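Local coordinates for alpha-glucosidase (Bacteroides thetaiotaomicron, PDB 5XFM), which hydrolyses beta-L-arabinopyranosides and alpha-galactosides as a bifunctional, calcium-containing enzyme of glycoside hydrolase family 97, at residues 362-365 and 366-370; 411-414 and 415-418. The protein carries 1 engineered substitution. All coordinates share one frame; numbering follows the deposited sequence.

Following the chain from its N terminus, contact 1 comes first, where strand 357-363 runs out into a loop that brings Trp368 and Asn369 back against Ser364 and Ser365. The chain then makes helix 382-395 and strand 399-403 before reaching contact 2, two turns of helix 410-425. Each contact closes within one continuous stretch, so they follow in series and neither nests nor crosses. Their centres are about 13 Å apart, and they touch directly: Tyr367 OH probably hydrogen-bonds to Glu411 OE2 at 2.7 Å, and Trp368 CH2 packs on Leu415 CD2 at 3.5 Å. The loop after one barrel strand is thus tied to the helix that follows the next strand.

Contact 1: residues 362-365 and 366-370; sequences YSSS and GYWND
Trp368 turns its six-membered ring onto the backbone of Ser364 and Ser365, and this is the tight half of the contact. Trp368 CZ2 lies 3.3 Å from Ser365 CA. Trp368 CH2 comes within 3.1 Å of Ser364 O, a carbonyl oxygen that meets the ring obliquely. Ser364 OG sits at the ring edge, in plane, 3.2 Å from Trp368 CZ2, and its hydrogen bond goes to Asp403 O. One indole face bears on Ser365 CB and Gly366 N, both offset toward the rim. With CG held between the backbone N and carbonyl carbon (chi1 53°), the indole folds back over the turn, and NE1 donates to Phe404 O. On its other flank, Trp368 CE3 stands 3.6 Å above the centre of the exposed Tyr367 ring, so an indole edge meets a phenol face. An alanine in place of the tryptophan would probably open a gap over Ser365, leave Phe404 O without this donor and strip the Tyr367 ring face of the indole edge. The side toward Asn369, a partly exposed residue, is looser. Asn369 ND2 comes 3.4 Å from Ser365 CB, a van der Waals contact, and no direct hydrogen bond joins the two side chains. A water links them loosely, 3.0 Å from Ser365 OG and only weakly bonded to Asn369 OD1, an atom that also accepts from Ile371 N. Following strand 357-363 and preceding helix 382-395, the segment belongs to a beta-to-alpha loop at the C-terminal end of a parallel strand in a TIM-barrel domain.

Contact 2: residues 411-414 and 415-418; sequences ETMR and LYED
CG of Tyr416 is anti to its carbonyl carbon and beside the backbone N (chi1 -78°), which lays the ring back along the helix beside Thr412 and Met413, and Met413 bends at chi2 (-57°) to bring its methyl to the same ring. This is i to i+3 and i to i+4 packing on an alpha helix, here the helix 410-425 of a beta-alpha-beta unit between the parallel strands 399-403 and 429-432. Two methyls meet one ring atom: Thr412 CG2 and Met413 CE each lie 3.7 Å from Tyr416 CE2. The Met413 sulfur makes a Met-aromatic contact, SD being 5.5 Å from the Tyr416 ring centroid and 62° off the normal, hence oblique. All three side chains are buried, and the rest of the fold grips the ring further: Phe405 stacks on it, Phe432 and Trp441 meet it edge-to-face, and Tyr416 OH is hydrogen-bonded to Thr436 N. Together these contacts probably restrict the ring's rotation.

The backbone evidence for the helix is four successive i+4 bonds. Tyr416 N to Thr412 O, at 2.9 Å, is nearly straight, whereas Leu415 N to Glu411 O, at 3.1 Å, is more bent. Thr412 O also has Tyr416 CD2 beside it at 3.2 Å. On the more polar side, the extended Glu417 leads away from residues 411-414, and its carboxylate hydrogen-bonds to Ser216 OG through OE2 and to Tyr445 OH through OE1. Asp418, whose side chain also touches Arg385, folds its carboxylate back without hydrogen-bonding to Arg414 O: Asp418 CG stands 3.1 Å from Arg414 O, which accepts the bond from Asp418 N.

Contact 1: residues 362-365 and 366-370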
ATOM      1  N   TYR A 362      -9.251  -4.118 -17.502  1.00 20.59           N
ATOM      2  CA  TYR A 362      -8.352  -4.180 -18.650  1.00 19.37           C
ATOM      3  C   TYR A 362      -7.041  -4.838 -18.262  1.00 18.85           C
ATOM      4  O   TYR A 362      -6.590  -4.693 -17.128  1.00 18.24           O
ATOM      5  CB  TYR A 362      -8.081  -2.776 -19.210  1.00 22.28           C
ATOM      6  CG  TYR A 362      -9.199  -2.208 -20.052  1.00 22.23           C
ATOM      7  CD1 TYR A 362     -10.323  -1.644 -19.463  1.00 19.66           C
ATOM      8  CD2 TYR A 362      -9.126  -2.227 -21.444  1.00 20.81           C
ATOM      9  CE1 TYR A 362     -11.349  -1.124 -20.235  1.00 20.82           C
ATOM     10  CE2 TYR A 362     -10.147  -1.711 -22.222  1.00 19.04           C
ATOM     11  CZ  TYR A 362     -11.256  -1.163 -21.611  1.00 19.33           C
ATOM     12  OH  TYR A 362     -12.272  -0.649 -22.378  1.00 24.07           O
ATOM     13  N   SER A 363      -6.414  -5.547 -19.197  1.00 22.18           N
ATOM     14  CA  SER A 363      -5.027  -5.941 -18.993  1.00 17.12           C
ATOM     15  C   SER A 363      -4.134  -4.801 -19.457  1.00 21.06           C
ATOM     16  O   SER A 363      -4.373  -4.203 -20.510  1.00 22.50           O
ATOM     17  CB  SER A 363      -4.673  -7.231 -19.737  1.00 21.04           C
ATOM     18  OG  SER A 363      -3.360  -7.668 -19.390  1.00 15.54           O
ATOM     19  N   SER A 364      -3.118  -4.486 -18.664  1.00 14.28           N
ATOM     20  CA  SER A 364      -2.098  -3.544 -19.100  1.00 16.01           C
ATOM     21  C   SER A 364      -1.300  -4.187 -20.213  1.00 14.20           C
ATOM     22  O   SER A 364      -0.651  -3.510 -21.007  1.00 11.87           O
ATOM     23  CB  SER A 364      -1.168  -3.172 -17.952  1.00 13.84           C
ATOM     24  OG  SER A 364      -0.266  -4.231 -17.700  1.00 14.67           O
ATOM     25  N   SER A 365      -1.370  -5.511 -20.256  1.00 15.93           N
ATOM     26  CA  SER A 365      -0.423  -6.320 -21.009  1.00 16.13           C
ATOM     27  C   SER A 365      -0.624  -6.289 -22.514  1.00 23.34           C
ATOM     28  O   SER A 365      -1.722  -6.498 -23.041  1.00 16.38           O
ATOM     29  CB  SER A 365      -0.447  -7.766 -20.506  1.00 15.21           C
ATOM     30  OG  SER A 365      -1.674  -8.401 -20.807  1.00 24.41           O
ATOM     31  N   GLY A 366       0.480  -5.976 -23.177  1.00 26.11           N
ATOM     32  CA  GLY A 366       0.629  -6.126 -24.597  1.00 16.25           C
ATOM     33  C   GLY A 366       1.733  -7.113 -24.915  1.00 20.83           C
ATOM     34  O   GLY A 366       1.487  -8.108 -25.591  1.00 23.33           O
ATOM     35  N   TYR A 367       2.955  -6.855 -24.446  1.00 15.97           N
ATOM     36  CA  TYR A 367       4.097  -7.570 -25.013  1.00 16.29           C
ATOM     37  C   TYR A 367       5.076  -8.271 -24.057  1.00 16.32           C
ATOM     38  O   TYR A 367       6.155  -8.672 -24.490  1.00 17.29           O
ATOM     39  CB  TYR A 367       4.894  -6.602 -25.897  1.00 18.78           C
ATOM     40  CG  TYR A 367       5.465  -5.402 -25.167  1.00 28.48           C
ATOM     41  CD1 TYR A 367       6.643  -5.506 -24.435  1.00 23.76           C
ATOM     42  CD2 TYR A 367       4.835  -4.164 -25.222  1.00 25.92           C
ATOM     43  CE1 TYR A 367       7.167  -4.418 -23.764  1.00 24.33           C
ATOM     44  CE2 TYR A 367       5.359  -3.068 -24.556  1.00 25.60           C
ATOM     45  CZ  TYR A 367       6.526  -3.205 -23.828  1.00 24.74           C
ATOM     46  OH  TYR A 367       7.062  -2.128 -23.156  1.00 32.08           O
ATOM     47  N   TRP A 368       4.716  -8.487 -22.796  1.00 15.13           N
ATOM     48  CA  TRP A 368       5.714  -9.039 -21.878  1.00 18.37           C
ATOM     49  C   TRP A 368       5.312 -10.345 -21.181  1.00 21.21           C
ATOM     50  O   TRP A 368       6.130 -10.944 -20.473  1.00 23.92           O
ATOM     51  CB  TRP A 368       6.081  -7.996 -20.813  1.00 14.89           C
ATOM     52  CG  TRP A 368       4.891  -7.438 -20.090  1.00 15.37           C
ATOM     53  CD1 TRP A 368       4.295  -7.959 -18.976  1.00 15.08           C
ATOM     54  CD2 TRP A 368       4.155  -6.258 -20.423  1.00 14.24           C
ATOM     55  NE1 TRP A 368       3.236  -7.183 -18.597  1.00 14.01           N
ATOM     56  CE2 TRP A 368       3.126  -6.128 -19.467  1.00 18.36           C
ATOM     57  CE3 TRP A 368       4.266  -5.296 -21.434  1.00 13.25           C
ATOM     58  CZ2 TRP A 368       2.216  -5.074 -19.490  1.00 12.63           C
ATOM     59  CZ3 TRP A 368       3.361  -4.260 -21.462  1.00 15.09           C
ATOM     60  CH2 TRP A 368       2.348  -4.152 -20.493  1.00 17.92           C
ATOM     61  N   ASN A 369       4.076 -10.790 -21.379  1.00 17.36           N
ATOM     62  CA  ASN A 369       3.609 -12.019 -20.747  1.00 18.55           C
ATOM     63  C   ASN A 369       2.685 -12.849 -21.640  1.00 19.39           C
ATOM     64  O   ASN A 369       2.498 -12.532 -22.817  1.00 19.53           O
ATOM     65  CB  ASN A 369       2.906 -11.696 -19.421  1.00 22.52           C
ATOM     66  CG  ASN A 369       1.675 -10.805 -19.599  1.00 20.27           C
ATOM     67  OD1 ASN A 369       0.900 -10.955 -20.551  1.00 22.51           O
ATOM     68  ND2 ASN A 369       1.481  -9.891 -18.663  1.00 15.98           N
ATOM     69  N   ASP A 370       2.060 -13.867 -21.052  1.00 19.04           N
ATOM     70  CA  ASP A 370       1.188 -14.788 -21.792  1.00 20.67           C
ATOM     71  C   ASP A 370      -0.288 -14.673 -21.420  1.00 21.49           C
ATOM     72  O   ASP A 370      -1.031 -15.642 -21.524  1.00 25.91           O
ATOM     73  CB  ASP A 370       1.629 -16.238 -21.587  1.00 18.62           C
ATOM     74  CG  ASP A 370       2.970 -16.541 -22.218  1.00 23.29           C
ATOM     75  OD1 ASP A 370       3.272 -15.985 -23.298  1.00 21.59           O
ATOM     76  OD2 ASP A 370       3.718 -17.349 -21.634  1.00 21.86           O
TER
HETATM   77  O   HOH W   1      -1.140 -10.244 -23.149  1.00 20.99           O

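Contact 2: residues 411-414 and 415-418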
ATOM      1  N   GLU A 411      10.585   1.584 -17.496  1.00 19.40           N
ATOM      2  CA  GLU A 411       9.662   1.395 -18.624  1.00 27.02           C
ATOM      3  C   GLU A 411       8.214   1.114 -18.153  1.00 21.11           C
ATOM      4  O   GLU A 411       7.216   1.608 -18.722  1.00 23.65           O
ATOM      5  CB  GLU A 411      10.195   0.253 -19.499  1.00 17.57           C
ATOM      6  CG  GLU A 411       9.345  -0.155 -20.673  1.00 33.27           C
ATOM      7  CD  GLU A 411      10.142  -0.957 -21.693  1.00 33.29           C
ATOM      8  OE1 GLU A 411      11.291  -0.561 -21.991  1.00 29.48           O
ATOM      9  OE2 GLU A 411       9.624  -1.983 -22.189  1.00 33.14           O
ATOM     10  N   THR A 412       8.113   0.324 -17.094  1.00 14.42           N
ATOM     11  CA  THR A 412       6.829  -0.023 -16.528  1.00 14.79           C
ATOM     12  C   THR A 412       6.277   1.162 -15.756  1.00 16.24           C
ATOM     13  O   THR A 412       5.072   1.432 -15.802  1.00 16.88           O
ATOM     14  CB  THR A 412       6.925  -1.263 -15.615  1.00 22.77           C
ATOM     15  OG1 THR A 412       7.721  -2.263 -16.258  1.00 13.74           O
ATOM     16  CG2 THR A 412       5.536  -1.835 -15.330  1.00 17.34           C
ATOM     17  N   MET A 413       7.153   1.869 -15.042  1.00 20.13           N
ATOM     18  CA  MET A 413       6.761   3.107 -14.363  1.00 15.07           C
ATOM     19  C   MET A 413       6.163   4.090 -15.370  1.00 14.38           C
ATOM     20  O   MET A 413       5.124   4.728 -15.113  1.00 19.00           O
ATOM     21  CB  MET A 413       7.958   3.750 -13.650  1.00 19.85           C
ATOM     22  CG  MET A 413       8.610   2.873 -12.586  1.00 21.49           C
ATOM     23  SD  MET A 413       7.441   2.355 -11.315  1.00 25.14           S
ATOM     24  CE  MET A 413       7.275   0.624 -11.751  1.00 18.96           C
ATOM     25  N   ARG A 414       6.830   4.200 -16.517  1.00 10.73           N
ATOM     26  CA  ARG A 414       6.364   5.038 -17.615  1.00 20.29           C
ATOM     27  C   ARG A 414       4.956   4.625 -17.991  1.00 18.17           C
ATOM     28  O   ARG A 414       4.073   5.481 -18.159  1.00 17.93           O
ATOM     29  CB  ARG A 414       7.296   4.934 -18.826  1.00 18.02           C
ATOM     30  CG  ARG A 414       8.590   5.712 -18.680  1.00 19.26           C
ATOM     31  CD  ARG A 414       9.525   5.479 -19.863  1.00 24.71           C
ATOM     32  NE  ARG A 414      10.824   6.122 -19.660  1.00 33.15           N
ATOM     33  CZ  ARG A 414      11.996   5.503 -19.773  1.00 30.06           C
ATOM     34  NH1 ARG A 414      12.043   4.219 -20.094  1.00 35.43           N
ATOM     35  NH2 ARG A 414      13.125   6.169 -19.571  1.00 34.86           N
ATOM     36  N   LEU A 415       4.740   3.311 -18.089  1.00 16.39           N
ATOM     37  CA  LEU A 415       3.414   2.824 -18.453  1.00 15.35           C
ATOM     38  C   LEU A 415       2.332   3.180 -17.404  1.00 17.95           C
ATOM     39  O   LEU A 415       1.258   3.683 -17.766  1.00 20.64           O
ATOM     40  CB  LEU A 415       3.461   1.317 -18.671  1.00 22.66           C
ATOM     41  CG  LEU A 415       2.162   0.671 -19.148  1.00 20.32           C
ATOM     42  CD1 LEU A 415       1.692   1.298 -20.460  1.00 13.62           C
ATOM     43  CD2 LEU A 415       2.376  -0.811 -19.305  1.00 13.20           C
ATOM     44  N   TYR A 416       2.613   2.919 -16.125  1.00 15.91           N
ATOM     45  CA  TYR A 416       1.709   3.287 -15.027  1.00 18.16           C
ATOM     46  C   TYR A 416       1.273   4.739 -15.118  1.00 20.39           C
ATOM     47  O   TYR A 416       0.072   5.067 -15.073  1.00 21.57           O
ATOM     48  CB  TYR A 416       2.367   3.081 -13.651  1.00 17.57           C
ATOM     49  CG  TYR A 416       2.427   1.662 -13.126  1.00 21.89           C
ATOM     50  CD1 TYR A 416       1.280   1.003 -12.687  1.00 19.13           C
ATOM     51  CD2 TYR A 416       3.646   1.000 -13.013  1.00 20.11           C
ATOM     52  CE1 TYR A 416       1.345  -0.289 -12.192  1.00 13.93           C
ATOM     53  CE2 TYR A 416       3.719  -0.284 -12.518  1.00 16.53           C
ATOM     54  CZ  TYR A 416       2.571  -0.924 -12.109  1.00 17.44           C
ATOM     55  OH  TYR A 416       2.664  -2.207 -11.619  1.00 23.10           O
ATOM     56  N   GLU A 417       2.272   5.613 -15.211  1.00 18.59           N
ATOM     57  CA  GLU A 417       2.017   7.043 -15.202  1.00 17.61           C
ATOM     58  C   GLU A 417       1.219   7.496 -16.424  1.00 17.72           C
ATOM     59  O   GLU A 417       0.217   8.189 -16.279  1.00 21.40           O
ATOM     60  CB  GLU A 417       3.336   7.809 -15.106  1.00 11.84           C
ATOM     61  CG  GLU A 417       3.185   9.307 -15.071  1.00 19.03           C
ATOM     62  CD  GLU A 417       4.525  10.003 -14.904  1.00 24.74           C
ATOM     63  OE1 GLU A 417       5.003  10.102 -13.750  1.00 16.94           O
ATOM     64  OE2 GLU A 417       5.110  10.427 -15.922  1.00 23.81           O
ATOM     65  N   ASP A 418       1.648   7.091 -17.619  1.00 16.59           N
ATOM     66  CA  ASP A 418       0.934   7.471 -18.841  1.00 23.86           C
ATOM     67  C   ASP A 418      -0.528   6.984 -18.839  1.00 20.32           C
ATOM     68  O   ASP A 418      -1.433   7.700 -19.299  1.00 18.00           O
ATOM     69  CB  ASP A 418       1.669   6.943 -20.080  1.00 19.56           C
ATOM     70  CG  ASP A 418       3.054   7.555 -20.243  1.00 21.19           C
ATOM     71  OD1 ASP A 418       3.355   8.547 -19.546  1.00 31.66           O
ATOM     72  OD2 ASP A 418       3.835   7.069 -21.086  1.00 19.65           O
TER